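PDB 3MXQ: sensor protein from Vibrio cholerae O1 biovar El Tor, which probably works as a phosphorelay sensor histidine kinase that autophosphorylates from ATP, the crystallised piece being its N-terminal PAS sensor domain. Local coordinates for residues A[33-38]-A[46-51]; A[122-127]-A[135-140]. One frame throughout, in Å; residues are numbered along the deposited sequence.

Contact 1 of 2, residues A[33-38]-A[46-51]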
ATOM      1  N   PHE A  33      -4.409  -7.209  -6.784  1.00 29.90           N
ATOM      2  CA  PHE A  33      -4.971  -7.325  -8.116  1.00 28.99           C
ATOM      3  C   PHE A  33      -3.953  -7.952  -9.025  1.00 28.74           C
ATOM      4  O   PHE A  33      -2.778  -7.949  -8.717  1.00 29.22           O
ATOM      5  CB  PHE A  33      -5.364  -5.953  -8.666  1.00 29.17           C
ATOM      6  CG  PHE A  33      -4.214  -4.982  -8.804  1.00 27.82           C
ATOM      7  CD1 PHE A  33      -3.644  -4.384  -7.684  1.00 27.05           C
ATOM      8  CD2 PHE A  33      -3.733  -4.636 -10.059  1.00 27.38           C
ATOM      9  CE1 PHE A  33      -2.588  -3.469  -7.809  1.00 26.18           C
ATOM     10  CE2 PHE A  33      -2.684  -3.722 -10.196  1.00 27.12           C
ATOM     11  CZ  PHE A  33      -2.106  -3.139  -9.064  1.00 26.07           C
ATOM     12  N   ALA A  34      -4.400  -8.485 -10.148  1.00 28.14           N
ATOM     13  CA  ALA A  34      -3.502  -9.057 -11.127  1.00 27.87           C
ATOM     14  C   ALA A  34      -3.026  -7.949 -12.045  1.00 27.96           C
ATOM     15  O   ALA A  34      -3.781  -7.033 -12.372  1.00 27.97           O
ATOM     16  CB  ALA A  34      -4.205 -10.119 -11.907  1.00 27.50           C
ATOM     17  N   LEU A  35      -1.764  -8.030 -12.447  1.00 28.75           N
ATOM     18  CA  LEU A  35      -1.153  -7.002 -13.278  1.00 29.33           C
ATOM     19  C   LEU A  35      -0.255  -7.621 -14.317  1.00 29.94           C
ATOM     20  O   LEU A  35       0.562  -8.487 -14.005  1.00 30.16           O
ATOM     21  CB  LEU A  35      -0.350  -6.011 -12.439  1.00 29.42           C
ATOM     22  CG  LEU A  35       0.365  -4.969 -13.309  1.00 30.76           C
ATOM     23  CD1 LEU A  35       0.123  -3.531 -12.824  1.00 32.45           C
ATOM     24  CD2 LEU A  35       1.856  -5.281 -13.452  1.00 31.71           C
ATOM     25  N   CYS A  36      -0.387  -7.136 -15.545  1.00 30.87           N
ATOM     26  CA  CYS A  36       0.331  -7.685 -16.678  1.00 32.20           C
ATOM     27  C   CYS A  36       0.686  -6.586 -17.673  1.00 32.36           C
ATOM     28  O   CYS A  36      -0.176  -5.801 -18.042  1.00 32.63           O
ATOM     29  CB  CYS A  36      -0.574  -8.698 -17.350  1.00 32.43           C
ATOM     30  SG  CYS A  36       0.185  -9.452 -18.749  1.00 36.75           S
ATOM     31  N   ILE A  37       1.937  -6.509 -18.106  1.00 33.37           N
ATOM     32  CA  ILE A  37       2.271  -5.555 -19.165  1.00 34.51           C
ATOM     33  C   ILE A  37       2.477  -6.327 -20.458  1.00 35.57           C
ATOM     34  O   ILE A  37       3.191  -7.339 -20.482  1.00 35.75           O
ATOM     35  CB  ILE A  37       3.583  -4.726 -18.906  1.00 34.50           C
ATOM     36  CG1 ILE A  37       3.728  -4.259 -17.455  1.00 34.97           C
ATOM     37  CG2 ILE A  37       3.684  -3.535 -19.878  1.00 33.79           C
ATOM     38  CD1 ILE A  37       2.729  -3.219 -17.013  1.00 36.94           C
ATOM     39  N   VAL A  38       1.889  -5.835 -21.538  1.00 36.76           N
ATOM     40  CA  VAL A  38       2.098  -6.468 -22.825  1.00 38.61           C
ATOM     41  C   VAL A  38       2.629  -5.509 -23.863  1.00 40.35           C
ATOM     42  O   VAL A  38       2.285  -4.333 -23.876  1.00 40.47           O
ATOM     43  CB  VAL A  38       0.825  -7.163 -23.329  1.00 38.51           C
ATOM     44  CG1 VAL A  38       0.261  -8.006 -22.218  1.00 38.04           C
ATOM     45  CG2 VAL A  38      -0.212  -6.158 -23.788  1.00 38.27           C
ATOM     46  N   LYS A  46       5.973  -8.225 -18.507  1.00 45.03           N
ATOM     47  CA  LYS A  46       6.086  -8.245 -17.058  1.00 45.11           C
ATOM     48  C   LYS A  46       4.770  -8.709 -16.481  1.00 44.60           C
ATOM     49  O   LYS A  46       3.708  -8.459 -17.055  1.00 44.78           O
ATOM     50  CB  LYS A  46       6.410  -6.844 -16.519  1.00 45.44           C
ATOM     51  CG  LYS A  46       6.095  -6.642 -15.025  1.00 46.80           C
ATOM     52  CD  LYS A  46       6.746  -5.383 -14.481  1.00 49.21           C
ATOM     53  CE  LYS A  46       6.800  -5.400 -12.955  1.00 51.19           C
ATOM     54  NZ  LYS A  46       7.906  -6.263 -12.431  1.00 52.10           N
ATOM     55  N   VAL A  47       4.843  -9.343 -15.317  1.00 44.44           N
ATOM     56  CA  VAL A  47       3.664  -9.865 -14.671  1.00 43.97           C
ATOM     57  C   VAL A  47       3.816  -9.901 -13.135  1.00 44.02           C
ATOM     58  O   VAL A  47       4.869 -10.247 -12.626  1.00 44.13           O
ATOM     59  CB  VAL A  47       3.316 -11.242 -15.296  1.00 44.08           C
ATOM     60  CG1 VAL A  47       4.525 -12.162 -15.287  1.00 44.48           C
ATOM     61  CG2 VAL A  47       2.166 -11.884 -14.599  1.00 44.90           C
ATOM     62  N   ASN A  48       2.771  -9.477 -12.424  1.00 43.84           N
ATOM     63  CA  ASN A  48       2.561  -9.728 -10.983  1.00 43.99           C
ATOM     64  C   ASN A  48       2.829 -11.127 -10.500  1.00 44.76           C
ATOM     65  O   ASN A  48       2.543 -12.098 -11.197  1.00 45.12           O
ATOM     66  CB  ASN A  48       1.081  -9.567 -10.681  1.00 43.66           C
ATOM     67  CG  ASN A  48       0.772  -8.298 -10.019  1.00 42.27           C
ATOM     68  OD1 ASN A  48       1.643  -7.460  -9.827  1.00 41.61           O
ATOM     69  ND2 ASN A  48      -0.481  -8.128  -9.654  1.00 41.68           N
ATOM     70  N   GLU A  49       3.290 -11.220  -9.261  1.00 45.85           N
ATOM     71  CA  GLU A  49       3.278 -12.463  -8.491  1.00 47.06           C
ATOM     72  C   GLU A  49       1.822 -12.887  -8.312  1.00 46.83           C
ATOM     73  O   GLU A  49       1.494 -14.049  -8.456  1.00 46.86           O
ATOM     74  CB  GLU A  49       3.957 -12.250  -7.119  1.00 47.42           C
ATOM     75  CG  GLU A  49       4.325 -13.537  -6.353  1.00 50.86           C
ATOM     76  CD  GLU A  49       5.207 -13.291  -5.101  1.00 54.76           C
ATOM     77  OE1 GLU A  49       5.771 -12.167  -4.940  1.00 56.24           O
ATOM     78  OE2 GLU A  49       5.336 -14.237  -4.272  1.00 56.63           O
ATOM     79  N   TYR A  50       0.954 -11.923  -8.023  1.00 47.19           N
ATOM     80  CA  TYR A  50      -0.459 -12.189  -7.816  1.00 47.73           C
ATOM     81  C   TYR A  50      -1.134 -12.773  -9.062  1.00 48.38           C
ATOM     82  O   TYR A  50      -2.029 -13.610  -8.940  1.00 48.56           O
ATOM     83  CB  TYR A  50      -1.172 -10.923  -7.360  1.00 47.49           C
ATOM     84  CG  TYR A  50      -2.589 -11.164  -6.917  1.00 48.75           C
ATOM     85  CD1 TYR A  50      -2.866 -11.710  -5.668  1.00 50.17           C
ATOM     86  CD2 TYR A  50      -3.659 -10.849  -7.751  1.00 49.91           C
ATOM     87  CE1 TYR A  50      -4.178 -11.941  -5.257  1.00 52.40           C
ATOM     88  CE2 TYR A  50      -4.979 -11.065  -7.354  1.00 51.82           C
ATOM     89  CZ  TYR A  50      -5.231 -11.611  -6.108  1.00 52.80           C
ATOM     90  OH  TYR A  50      -6.532 -11.842  -5.714  1.00 55.01           O
ATOM     91  N   PHE A  51      -0.702 -12.328 -10.243  1.00 49.17           N
ATOM     92  CA  PHE A  51      -1.178 -12.858 -11.524  1.00 49.94           C
ATOM     93  C   PHE A  51      -0.766 -14.314 -11.672  1.00 51.30           C
ATOM     94  O   PHE A  51      -1.615 -15.157 -11.957  1.00 51.28           O
ATOM     95  CB  PHE A  51      -0.614 -12.023 -12.684  1.00 49.80           C
ATOM     96  CG  PHE A  51      -1.259 -12.285 -14.032  1.00 48.59           C
ATOM     97  CD1 PHE A  51      -2.125 -11.362 -14.591  1.00 48.44           C
ATOM     98  CD2 PHE A  51      -0.955 -13.420 -14.766  1.00 48.52           C
ATOM     99  CE1 PHE A  51      -2.710 -11.589 -15.847  1.00 47.91           C
ATOM    100  CE2 PHE A  51      -1.544 -13.651 -16.021  1.00 47.96           C
ATOM    101  CZ  PHE A  51      -2.413 -12.738 -16.552  1.00 46.99           C
TER
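Leu-35 O takes the backbone N-H of Asn-48 at 2.9 Å and also meets the CA of Val-47, a weaker CA-H...O contact. This is where the first beta hairpin of the PAS fold, strands 34-39 and 44-47, gives way to helix 49-53: Asn-48 holds the N-cap position, though its side chain makes no capping bond. The second bond across the pair, Ile-37 N to Lys-46 O, is 2.8 Å and close to straight, 168° at the hydrogen. Between the two bonds, Cys-36 and Val-47 form a non-hydrogen-bonded antiparallel pair. On the face of Ile-37 and Lys-46 the two side chains run side by side, Ile-37 CG1 against Lys-46 CB at 3.8 Å, before the rest of the lysine chain departs. The amide of Asn-48 lies against Leu-35 CB, and its OD1 is hydrogen-bonded to Ser-25 OG of the second subunit. At the helix start, Tyr-50 brings the CD2 side of its ring to Ala-34, whose CA lies in the ring plane at the edge. Tyr-50 OH is hydrogen-bonded to Arg-54 NH1 and to Glu-49 OE2 of the second subunit. Phe-51, in the helix, has CG anti to its backbone N (chi1 -168°), toward the sheet face that carries Cys-36; its CD1 meets Ala-34 CB at 3.6 Å. Cys-36 SG stands obliquely, 5.0 Å from the Phe-51 ring centroid and 27° off its normal.

Contact 2 of 2, residues A[122-127]-A[135-140]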
ATOM      1  N   LEU A 122     -11.823  -4.985 -15.246  1.00 37.09           N
ATOM      2  CA  LEU A 122     -10.642  -4.947 -16.106  1.00 34.67           C
ATOM      3  C   LEU A 122     -10.288  -3.522 -16.468  1.00 33.89           C
ATOM      4  O   LEU A 122     -11.152  -2.731 -16.872  1.00 34.03           O
ATOM      5  CB  LEU A 122     -10.884  -5.755 -17.382  1.00 33.95           C
ATOM      6  CG  LEU A 122      -9.868  -5.597 -18.508  1.00 32.64           C
ATOM      7  CD1 LEU A 122      -8.537  -6.172 -18.141  1.00 31.57           C
ATOM      8  CD2 LEU A 122     -10.388  -6.288 -19.745  1.00 32.81           C
ATOM      9  N   GLU A 123      -9.006  -3.207 -16.331  1.00 33.04           N
ATOM     10  CA  GLU A 123      -8.483  -1.882 -16.654  1.00 32.22           C
ATOM     11  C   GLU A 123      -7.367  -2.054 -17.662  1.00 31.17           C
ATOM     12  O   GLU A 123      -6.439  -2.816 -17.441  1.00 31.12           O
ATOM     13  CB  GLU A 123      -7.974  -1.185 -15.391  1.00 32.46           C
ATOM     14  CG  GLU A 123      -7.608   0.271 -15.589  1.00 35.66           C
ATOM     15  CD  GLU A 123      -7.608   1.105 -14.279  1.00 39.94           C
ATOM     16  OE1 GLU A 123      -8.258   2.201 -14.292  1.00 42.43           O
ATOM     17  OE2 GLU A 123      -6.967   0.685 -13.262  1.00 40.15           O
ATOM     18  N   VAL A 124      -7.494  -1.372 -18.790  1.00 30.93           N
ATOM     19  CA  VAL A 124      -6.459  -1.353 -19.821  1.00 30.48           C
ATOM     20  C   VAL A 124      -5.860   0.053 -19.922  1.00 30.52           C
ATOM     21  O   VAL A 124      -6.580   1.027 -20.160  1.00 30.79           O
ATOM     22  CB  VAL A 124      -7.030  -1.787 -21.181  1.00 30.10           C
ATOM     23  CG1 VAL A 124      -5.919  -1.895 -22.200  1.00 30.26           C
ATOM     24  CG2 VAL A 124      -7.733  -3.136 -21.048  1.00 29.48           C
ATOM     25  N   ILE A 125      -4.554   0.157 -19.730  1.00 30.61           N
ATOM     26  CA  ILE A 125      -3.879   1.452 -19.774  1.00 31.36           C
ATOM     27  C   ILE A 125      -2.737   1.428 -20.786  1.00 33.05           C
ATOM     28  O   ILE A 125      -1.785   0.642 -20.636  1.00 33.16           O
ATOM     29  CB  ILE A 125      -3.256   1.823 -18.419  1.00 30.97           C
ATOM     30  CG1 ILE A 125      -4.315   1.882 -17.306  1.00 30.38           C
ATOM     31  CG2 ILE A 125      -2.502   3.128 -18.540  1.00 30.48           C
ATOM     32  CD1 ILE A 125      -3.769   1.573 -15.905  1.00 28.40           C
ATOM     33  N   PRO A 126      -2.806   2.308 -21.805  1.00 34.54           N
ATOM     34  CA  PRO A 126      -1.748   2.412 -22.803  1.00 36.08           C
ATOM     35  C   PRO A 126      -0.496   3.018 -22.195  1.00 37.87           C
ATOM     36  O   PRO A 126      -0.607   3.751 -21.223  1.00 38.32           O
ATOM     37  CB  PRO A 126      -2.339   3.356 -23.845  1.00 35.86           C
ATOM     38  CG  PRO A 126      -3.397   4.113 -23.145  1.00 35.20           C
ATOM     39  CD  PRO A 126      -3.884   3.290 -22.020  1.00 34.55           C
ATOM     40  N   ILE A 127       0.676   2.685 -22.736  1.00 40.31           N
ATOM     41  CA  ILE A 127       1.943   3.292 -22.293  1.00 42.93           C
ATOM     42  C   ILE A 127       2.774   3.851 -23.455  1.00 45.51           C
ATOM     43  O   ILE A 127       3.297   3.106 -24.294  1.00 45.39           O
ATOM     44  CB  ILE A 127       2.813   2.318 -21.456  1.00 42.60           C
ATOM     45  CG1 ILE A 127       2.030   1.803 -20.244  1.00 41.89           C
ATOM     46  CG2 ILE A 127       4.117   3.008 -21.026  1.00 42.07           C
ATOM     47  CD1 ILE A 127       2.731   0.708 -19.463  1.00 40.70           C
ATOM     48  N   GLU A 135       3.671   1.528 -27.173  1.00 56.37           N
ATOM     49  CA  GLU A 135       4.440   0.309 -27.397  1.00 54.86           C
ATOM     50  C   GLU A 135       4.139  -0.793 -26.380  1.00 52.30           C
ATOM     51  O   GLU A 135       4.427  -1.966 -26.622  1.00 52.22           O
ATOM     52  CB  GLU A 135       5.941   0.630 -27.449  1.00 55.39           C
ATOM     53  CG  GLU A 135       6.284   1.588 -28.580  1.00 57.73           C
ATOM     54  CD  GLU A 135       7.625   1.307 -29.235  1.00 61.11           C
ATOM     55  OE1 GLU A 135       8.668   1.462 -28.552  1.00 62.69           O
ATOM     56  OE2 GLU A 135       7.636   0.951 -30.441  1.00 61.90           O
ATOM     57  N   HIS A 136       3.569  -0.406 -25.244  1.00 49.35           N
ATOM     58  CA  HIS A 136       3.082  -1.372 -24.281  1.00 46.45           C
ATOM     59  C   HIS A 136       1.706  -0.969 -23.809  1.00 44.39           C
ATOM     60  O   HIS A 136       1.354   0.214 -23.852  1.00 44.22           O
ATOM     61  CB  HIS A 136       4.001  -1.447 -23.067  1.00 46.68           C
ATOM     62  CG  HIS A 136       5.423  -1.732 -23.407  1.00 47.12           C
ATOM     63  ND1 HIS A 136       6.320  -0.739 -23.727  1.00 47.73           N
ATOM     64  CD2 HIS A 136       6.106  -2.898 -23.479  1.00 47.71           C
ATOM     65  CE1 HIS A 136       7.498  -1.281 -23.981  1.00 48.42           C
ATOM     66  NE2 HIS A 136       7.396  -2.589 -23.835  1.00 48.33           N
ATOM     67  N   VAL A 137       0.924  -1.952 -23.365  1.00 41.70           N
ATOM     68  CA  VAL A 137      -0.212  -1.639 -22.509  1.00 39.29           C
ATOM     69  C   VAL A 137      -0.179  -2.428 -21.199  1.00 37.89           C
ATOM     70  O   VAL A 137       0.295  -3.566 -21.146  1.00 37.56           O
ATOM     71  CB  VAL A 137      -1.582  -1.742 -23.222  1.00 39.14           C
ATOM     72  CG1 VAL A 137      -1.412  -1.528 -24.701  1.00 39.58           C
ATOM     73  CG2 VAL A 137      -2.242  -3.063 -22.953  1.00 38.25           C
ATOM     74  N   CYS A 138      -0.671  -1.773 -20.151  1.00 36.35           N
ATOM     75  CA  CYS A 138      -0.823  -2.345 -18.840  1.00 35.62           C
ATOM     76  C   CYS A 138      -2.222  -2.939 -18.654  1.00 34.56           C
ATOM     77  O   CYS A 138      -3.214  -2.346 -19.065  1.00 34.64           O
ATOM     78  CB  CYS A 138      -0.606  -1.235 -17.835  1.00 36.03           C
ATOM     79  SG  CYS A 138      -0.589  -1.758 -16.130  1.00 39.72           S
ATOM     80  N   LEU A 139      -2.301  -4.111 -18.035  1.00 33.89           N
ATOM     81  CA  LEU A 139      -3.587  -4.766 -17.752  1.00 33.46           C
ATOM     82  C   LEU A 139      -3.676  -5.095 -16.275  1.00 33.58           C
ATOM     83  O   LEU A 139      -2.738  -5.646 -15.687  1.00 33.69           O
ATOM     84  CB  LEU A 139      -3.759  -6.065 -18.539  1.00 33.41           C
ATOM     85  CG  LEU A 139      -3.479  -6.083 -20.039  1.00 33.46           C
ATOM     86  CD1 LEU A 139      -3.720  -7.466 -20.594  1.00 34.08           C
ATOM     87  CD2 LEU A 139      -4.384  -5.116 -20.709  1.00 34.68           C
ATOM     88  N   CYS A 140      -4.806  -4.758 -15.680  1.00 33.47           N
ATOM     89  CA  CYS A 140      -5.006  -4.992 -14.279  1.00 33.88           C
ATOM     90  C   CYS A 140      -6.365  -5.614 -14.140  1.00 33.92           C
ATOM     91  O   CYS A 140      -7.344  -5.103 -14.692  1.00 34.26           O
ATOM     92  CB  CYS A 140      -4.957  -3.671 -13.524  1.00 34.16           C
ATOM     93  SG  CYS A 140      -3.436  -2.697 -13.816  1.00 37.83           S
TER
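Val-124 sets both methyls, CG1 and CG2, against Leu-139 CD2, each at 3.9 Å, and these two side chains run alongside each other in the same direction. Val-124 CG1 also meets Val-137 CG2, a branch that approaches across it obliquely. This apolar group belongs to the antiparallel hairpin of strands 118-128 and 134-145 in the PAS sheet, and Ala-85 and Leu-86 of helix 75-88 pack over its valines. Leu-139 CG sits anti to its carbonyl carbon (chi1 -49°), on the side of Val-124, with CD2 as the touching branch. On the other face, Ile-125 and Cys-138 are paired CB to CB at 4.1 Å, and Ile-127 CD1 reaches the same Cys-138 CB. Ile-127 also packs on Ala-18 of the second subunit.

The backbone bonds come in pairs around Ile-125 and Cys-138: Cys-138 N to Ile-125 O is 2.7 Å, and the reverse bond, Ile-125 N to Cys-138 O, is nearly straight at 172°. Pro-126, which has no N-H to give, sits opposite Val-137 in a non-hydrogen-bonded pair. At one end Ile-127 N bonds to His-136 O with a more bent 141° at the hydrogen, and the bond from Glu-135 N to Ile-127 O is weak. At the other end Glu-123 and Cys-140 exchange two backbone bonds. The Glu-123 chain is extended beyond CG, and its OE2 is hydrogen-bonded to Tyr-142 OH and forms a salt bridge with Arg-21 NH2 of the second subunit.

Contacts 1 and 2 are two hairpins in series along the chain, in one antiparallel PAS sheet, joined where strand 34-39 runs beside strand 134-145. Probable hydrogen bonds from Leu-139 N to Cys-36 O and from Val-137 N to Val-38 O make the seam. Both contacts are largely buried and both touch the second subunit, their centres about 11 Å apart. Contact 2 is regular strand pairing, with bonds along its whole length and aliphatic side chains on one face covered by helix 75-88. Contact 1 is paired for only part of its length: strand 44-47 is outermost within the chain, and beyond Asn-48 the chain turns into a helix, where Tyr-50 and Phe-51 pack on the neighbouring strand instead.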